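Local structure of glycoside Hydrolase Family 43_12 (Metagenome, 7JVH) at residues E265-A270 with G345-F350; W237-H242 with M253-G258. The protein is a glycoside hydrolase of family 43, subfamily 12, that probably cleaves arabinose- or xylose-containing plant polysaccharides. All blocks are in the same frame, centred on the assembly; numbering follows the deposited sequence.

How the interactions relate
Interaction 2 lies within one blade of the five-bladed propeller expected of family 43, pairing its first two strands, 239-246 and 249-255; interaction 1 starts from that blade's third strand, 265-270, and crosses to the blade containing strand 349-350. Their centres are about 13 Å apart. Strand 249-255 of interaction 2 is the neighbour of strand 265-270 of interaction 1: Val-266 N lies 2.9 Å from Cys-254 O, a probable hydrogen bond, and Met-253 packs on both Ile-267 and Pro-348. In interaction 2 Glu-239 OE1 bonds a glycerol, probably from the crystallisation liquor, which may mark a pocket. Interaction 1 lies farther out, about 26 Å from the chain's centre against about 18 Å for interaction 2.

Interaction 1 of 2, residues E265-A270 with G345-F350; sequences EVIFKA and GTWPVF
The indole of Trp-347 carries Lys-269 CD on one face, 3.3 Å above the ring plane and displaced toward the rim, with Thr-346 CG2 on that same face. At the ring's edge, near its plane, sits the carbonyl carbon (C) of Phe-268. This is an interface between two blades of a family 43 beta-propeller: strand 265-270 comes from one blade, and residues 345-350 lead into the last strand of the next. The two backbones run roughly antiparallel but stay too far apart to pair, with Ile-267 CA and Trp-347 CA 7.9 Å from each other, and side chains bridge the space. Lys-269 crosses the ring at about a right angle. Its first torsion (chi1 80°) sets CG between the backbone N and the carbonyl carbon, and the chain then runs extended along the six-membered ring, with CG 3.4 Å from CH2 and CE 3.5 Å from CZ2 of Trp-347. The contact is therefore made by the lysine's methylenes. Trp-347 also stacks on Trp-280, while Thr-346 O accepts a hydrogen bond from Trp-343 NE1. With an alanine at Trp-347, the methylenes of Lys-269 would probably lose their platform, the chain would be freer to turn, and a gap would open beside Ile-267 and Trp-280. Toward the middle of strand 265-270 the packing is apolar: Ile-267 CG2 meets Trp-347 CE3 obliquely at 3.6 Å, and the other branch of the isoleucine reaches tip to tip toward the proline, leaving Ile-267 CD1 3.9 Å from Pro-348 CG.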
loop_
_atom_site.group_PDB
_atom_site.type_symbol
_atom_site.label_atom_id
_atom_site.label_comp_id
_atom_site.label_asym_id
_atom_site.label_seq_id
_atom_site.Cartn_x
_atom_site.Cartn_y
_atom_site.Cartn_z
ATOM N N GLU A 265 -5.023 15.484 -10.222
ATOM C CA GLU A 265 -4.264 16.381 -9.370
ATOM C C GLU A 265 -4.373 17.776 -9.951
ATOM O O GLU A 265 -4.287 17.955 -11.162
ATOM C CB GLU A 265 -2.808 15.965 -9.280
ATOM C CG GLU A 265 -2.084 16.609 -8.109
ATOM C CD GLU A 265 -2.296 15.895 -6.794
ATOM O OE1 GLU A 265 -2.985 14.835 -6.759
ATOM O OE2 GLU A 265 -1.747 16.383 -5.794
ATOM N N VAL A 266 -4.567 18.754 -9.059
ATOM C CA VAL A 266 -4.790 20.135 -9.403
ATOM C C VAL A 266 -3.772 20.973 -8.638
ATOM O O VAL A 266 -3.148 20.476 -7.700
ATOM C CB VAL A 266 -6.231 20.566 -9.098
ATOM C CG1 VAL A 266 -7.211 19.691 -9.849
ATOM C CG2 VAL A 266 -6.521 20.517 -7.604
ATOM N N ILE A 267 -3.607 22.237 -9.050
ATOM C CA ILE A 267 -2.554 23.096 -8.523
ATOM C C ILE A 267 -3.052 24.542 -8.360
ATOM O O ILE A 267 -3.711 25.089 -9.260
ATOM C CB ILE A 267 -1.301 23.081 -9.430
ATOM C CG1 ILE A 267 -0.123 23.806 -8.763
ATOM C CG2 ILE A 267 -1.600 23.708 -10.791
ATOM C CD1 ILE A 267 0.544 23.025 -7.650
ATOM N N PHE A 268 -2.707 25.134 -7.209
ATOM C CA PHE A 268 -3.076 26.480 -6.803
ATOM C C PHE A 268 -1.800 27.215 -6.431
ATOM O O PHE A 268 -0.830 26.583 -6.005
ATOM C CB PHE A 268 -3.932 26.428 -5.529
ATOM C CG PHE A 268 -5.258 25.738 -5.692
ATOM C CD1 PHE A 268 -5.378 24.364 -5.520
ATOM C CD2 PHE A 268 -6.400 26.476 -5.992
ATOM C CE1 PHE A 268 -6.597 23.745 -5.661
ATOM C CE2 PHE A 268 -7.627 25.843 -6.139
ATOM C CZ PHE A 268 -7.726 24.478 -5.960
ATOM N N LYS A 269 -1.810 28.547 -6.543
ATOM C CA LYS A 269 -0.716 29.371 -6.019
ATOM C C LYS A 269 -1.204 30.606 -5.237
ATOM O O LYS A 269 -2.332 31.062 -5.424
ATOM C CB LYS A 269 0.250 29.772 -7.146
ATOM C CG LYS A 269 -0.194 30.944 -8.007
ATOM C CD LYS A 269 0.785 31.200 -9.148
ATOM C CE LYS A 269 0.312 32.331 -10.047
ATOM N NZ LYS A 269 0.767 33.675 -9.566
ATOM N N ALA A 270 -0.337 31.124 -4.357
ATOM C CA ALA A 270 -0.614 32.311 -3.556
ATOM C C ALA A 270 0.654 33.075 -3.224
ATOM O O ALA A 270 1.746 32.499 -3.230
ATOM C CB ALA A 270 -1.325 31.934 -2.268
ATOM N N GLY A 345 8.844 27.086 -15.263
ATOM C CA GLY A 345 7.953 28.234 -15.300
ATOM C C GLY A 345 7.171 28.383 -14.004
ATOM O O GLY A 345 7.489 27.754 -12.993
ATOM N N THR A 346 6.145 29.237 -14.039
ATOM C CA THR A 346 5.269 29.496 -12.888
ATOM C C THR A 346 4.700 28.208 -12.266
ATOM O O THR A 346 4.725 28.056 -11.052
ATOM C CB THR A 346 4.095 30.414 -13.297
ATOM O OG1 THR A 346 4.612 31.622 -13.875
ATOM C CG2 THR A 346 3.216 30.750 -12.102
ATOM N N TRP A 347 4.209 27.293 -13.113
ATOM C CA TRP A 347 3.480 26.102 -12.676
ATOM C C TRP A 347 4.129 24.764 -13.020
ATOM O O TRP A 347 4.754 24.617 -14.069
ATOM C CB TRP A 347 2.100 26.077 -13.318
ATOM C CG TRP A 347 1.270 27.307 -13.138
ATOM C CD1 TRP A 347 1.134 28.327 -14.010
ATOM C CD2 TRP A 347 0.406 27.593 -12.030
ATOM N NE1 TRP A 347 0.248 29.254 -13.511
ATOM C CE2 TRP A 347 -0.213 28.826 -12.296
ATOM C CE3 TRP A 347 0.101 26.923 -10.836
ATOM C CZ2 TRP A 347 -1.112 29.417 -11.413
ATOM C CZ3 TRP A 347 -0.801 27.513 -9.955
ATOM C CH2 TRP A 347 -1.393 28.747 -10.249
ATOM N N PRO A 348 3.944 23.726 -12.173
ATOM C CA PRO A 348 4.460 22.385 -12.461
ATOM C C PRO A 348 3.631 21.653 -13.504
ATOM O O PRO A 348 2.405 21.634 -13.411
ATOM C CB PRO A 348 4.319 21.678 -11.111
ATOM C CG PRO A 348 3.160 22.340 -10.463
ATOM C CD PRO A 348 3.222 23.791 -10.889
ATOM N N VAL A 349 4.316 21.051 -14.484
ATOM C CA VAL A 349 3.715 20.241 -15.529
ATOM C C VAL A 349 4.230 18.828 -15.317
ATOM O O VAL A 349 5.436 18.612 -15.260
ATOM C CB VAL A 349 4.178 20.702 -16.923
ATOM C CG1 VAL A 349 3.798 19.692 -18.005
ATOM C CG2 VAL A 349 3.633 22.088 -17.244
ATOM N N PHE A 350 3.294 17.877 -15.284
ATOM C CA PHE A 350 3.611 16.430 -15.210
ATOM C C PHE A 350 3.857 16.003 -16.651
ATOM O O PHE A 350 2.909 16.047 -17.412
ATOM C CB PHE A 350 2.424 15.656 -14.630
ATOM C CG PHE A 350 2.428 15.529 -13.132
ATOM C CD1 PHE A 350 1.975 16.557 -12.333
ATOM C CD2 PHE A 350 2.903 14.391 -12.516
ATOM C CE1 PHE A 350 2.001 16.450 -10.957
ATOM C CE2 PHE A 350 2.931 14.286 -11.140
ATOM C CZ PHE A 350 2.477 15.316 -10.363
#

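Interaction 2 of 2, residues W237-H242 with M253-G258; sequences WIEGPH and MCAEGG
With its CG1 anti to the backbone N (chi1 -173°), Ile-238 lays that branch against the hairpin partner, 3.7 Å from Cys-254 CB. Glu-239 turns its CG between its own N and carbonyl carbon (chi1 69°), and CG comes 4.1 Å from Ala-255 CB before the extended chain carries the carboxylate onward. Ile-238 leads into the first strand of a propeller blade and Glu-239 begins it; with strand 249-255 it forms an antiparallel beta hairpin with a bulge. Glu-239 and Ala-255 form one hydrogen-bonded pair, His-242 and Met-253 (a selenomethionine) the next; between them Gly-240 and Pro-241 stand against Cys-254 alone, and the positive phi of Gly-240 accommodates the extra residue. Glu-239 N gives Ala-255 O a bond of 2.8 Å. The return bond, Ala-255 N to Glu-239 O, is as short but bent to 132° at the hydrogen, its donor above the carbonyl plane, consistent with the distortion of the bulge. Past it, in both His-242 N to Met-253 O and Met-253 N to His-242 O, the donor lies in the carbonyl plane. CA-H...O contacts, from Ile-238 CA to Ala-255 O and from Pro-241 CA to Met-253 O, give each carbonyl a second partner. Glu-239 OE1 bonds the glycerol, probably from the crystallisation liquor, and lies close to Asp-173 OD2, which accepts from Gly-240 N. The strand thus brings two carboxylates together, consistent with a pocket for a polyhydroxylated ligand such as a sugar.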
loop_
_atom_site.group_PDB
_atom_site.type_symbol
_atom_site.label_atom_id
_atom_site.label_comp_id
_atom_site.label_asym_id
_atom_site.label_seq_id
_atom_site.Cartn_x
_atom_site.Cartn_y
_atom_site.Cartn_z
ATOM N N TRP A 237 -14.246 15.388 -3.183
ATOM C CA TRP A 237 -13.179 15.027 -2.246
ATOM C C TRP A 237 -11.781 15.592 -2.518
ATOM O O TRP A 237 -10.808 14.842 -2.567
ATOM C CB TRP A 237 -13.103 13.501 -2.123
ATOM C CG TRP A 237 -13.953 12.975 -1.012
ATOM C CD1 TRP A 237 -15.250 12.567 -1.086
ATOM C CD2 TRP A 237 -13.551 12.821 0.351
ATOM N NE1 TRP A 237 -15.681 12.165 0.152
ATOM C CE2 TRP A 237 -14.656 12.301 1.053
ATOM C CE3 TRP A 237 -12.361 13.072 1.046
ATOM C CZ2 TRP A 237 -14.614 12.034 2.424
ATOM C CZ3 TRP A 237 -12.308 12.792 2.405
ATOM C CH2 TRP A 237 -13.435 12.283 3.081
ATOM N N ILE A 238 -11.677 16.916 -2.658
ATOM C CA ILE A 238 -10.387 17.565 -2.691
ATOM C C ILE A 238 -9.610 17.162 -1.447
ATOM O O ILE A 238 -10.112 17.261 -0.337
ATOM C CB ILE A 238 -10.470 19.106 -2.830
ATOM C CG1 ILE A 238 -9.067 19.691 -3.026
ATOM C CG2 ILE A 238 -11.164 19.744 -1.643
ATOM C CD1 ILE A 238 -9.007 20.850 -3.994
ATOM N N GLU A 239 -8.379 16.687 -1.656
ATOM C CA GLU A 239 -7.576 16.101 -0.599
ATOM C C GLU A 239 -6.096 16.052 -1.005
ATOM O O GLU A 239 -5.674 16.776 -1.898
ATOM C CB GLU A 239 -8.142 14.713 -0.235
ATOM C CG GLU A 239 -7.969 13.643 -1.293
ATOM C CD GLU A 239 -8.829 12.399 -1.032
ATOM O OE1 GLU A 239 -9.213 12.149 0.111
ATOM O OE2 GLU A 239 -9.139 11.638 -1.967
ATOM N N GLY A 240 -5.313 15.224 -0.299
ATOM C CA GLY A 240 -3.878 15.138 -0.449
ATOM C C GLY A 240 -3.158 16.482 -0.593
ATOM O O GLY A 240 -2.267 16.612 -1.422
ATOM N N PRO A 241 -3.483 17.515 0.214
ATOM C CA PRO A 241 -2.860 18.837 0.035
ATOM C C PRO A 241 -1.369 18.836 0.380
ATOM O O PRO A 241 -0.984 18.282 1.413
ATOM C CB PRO A 241 -3.625 19.723 1.034
ATOM C CG PRO A 241 -4.139 18.761 2.077
ATOM C CD PRO A 241 -4.417 17.464 1.364
ATOM N N HIS A 242 -0.541 19.432 -0.488
ATOM C CA HIS A 242 0.869 19.692 -0.187
ATOM C C HIS A 242 1.231 21.148 -0.516
ATOM O O HIS A 242 0.851 21.673 -1.569
ATOM C CB HIS A 242 1.785 18.741 -0.964
ATOM C CG HIS A 242 1.637 17.304 -0.578
ATOM N ND1 HIS A 242 1.988 16.827 0.666
ATOM C CD2 HIS A 242 1.176 16.232 -1.272
ATOM C CE1 HIS A 242 1.746 15.529 0.719
ATOM N NE2 HIS A 242 1.253 15.147 -0.441
HETATM N N MSE A 253 -0.822 21.893 -3.917
HETATM C CA MSE A 253 -1.184 20.830 -4.846
HETATM C C MSE A 253 -2.089 19.832 -4.128
HETATM O O MSE A 253 -1.765 19.377 -3.032
HETATM C CB MSE A 253 0.067 20.136 -5.395
HETATM C CG MSE A 253 -0.208 19.270 -6.607
HETATM SE SE MSE A 253 1.402 18.416 -7.325
HETATM C CE MSE A 253 2.181 19.807 -8.391
ATOM N N CYS A 254 -3.219 19.499 -4.761
ATOM C CA CYS A 254 -4.204 18.612 -4.165
ATOM C C CYS A 254 -4.686 17.585 -5.161
ATOM O O CYS A 254 -4.680 17.835 -6.361
ATOM C CB CYS A 254 -5.421 19.421 -3.692
ATOM S SG CYS A 254 -5.049 20.762 -2.548
ATOM N N ALA A 255 -5.105 16.428 -4.647
ATOM C CA ALA A 255 -5.903 15.472 -5.399
ATOM C C ALA A 255 -7.346 15.973 -5.412
ATOM O O ALA A 255 -7.794 16.578 -4.430
ATOM C CB ALA A 255 -5.813 14.082 -4.772
ATOM N N GLU A 256 -8.057 15.722 -6.523
ATOM C CA GLU A 256 -9.462 16.119 -6.696
ATOM C C GLU A 256 -10.192 15.095 -7.566
ATOM O O GLU A 256 -9.625 14.572 -8.520
ATOM C CB GLU A 256 -9.562 17.515 -7.329
ATOM C CG GLU A 256 -10.983 17.988 -7.620
ATOM C CD GLU A 256 -11.048 19.326 -8.334
ATOM O OE1 GLU A 256 -10.604 20.349 -7.768
ATOM O OE2 GLU A 256 -11.572 19.367 -9.460
ATOM N N GLY A 257 -11.450 14.816 -7.211
ATOM C CA GLY A 257 -12.297 13.869 -7.908
ATOM C C GLY A 257 -12.495 12.490 -7.291
ATOM O O GLY A 257 -13.274 11.695 -7.817
ATOM N N GLY A 258 -11.801 12.186 -6.195
ATOM C CA GLY A 258 -11.924 10.888 -5.546
ATOM C C GLY A 258 -10.866 9.922 -6.020
ATOM O O GLY A 258 -10.296 10.133 -7.095
#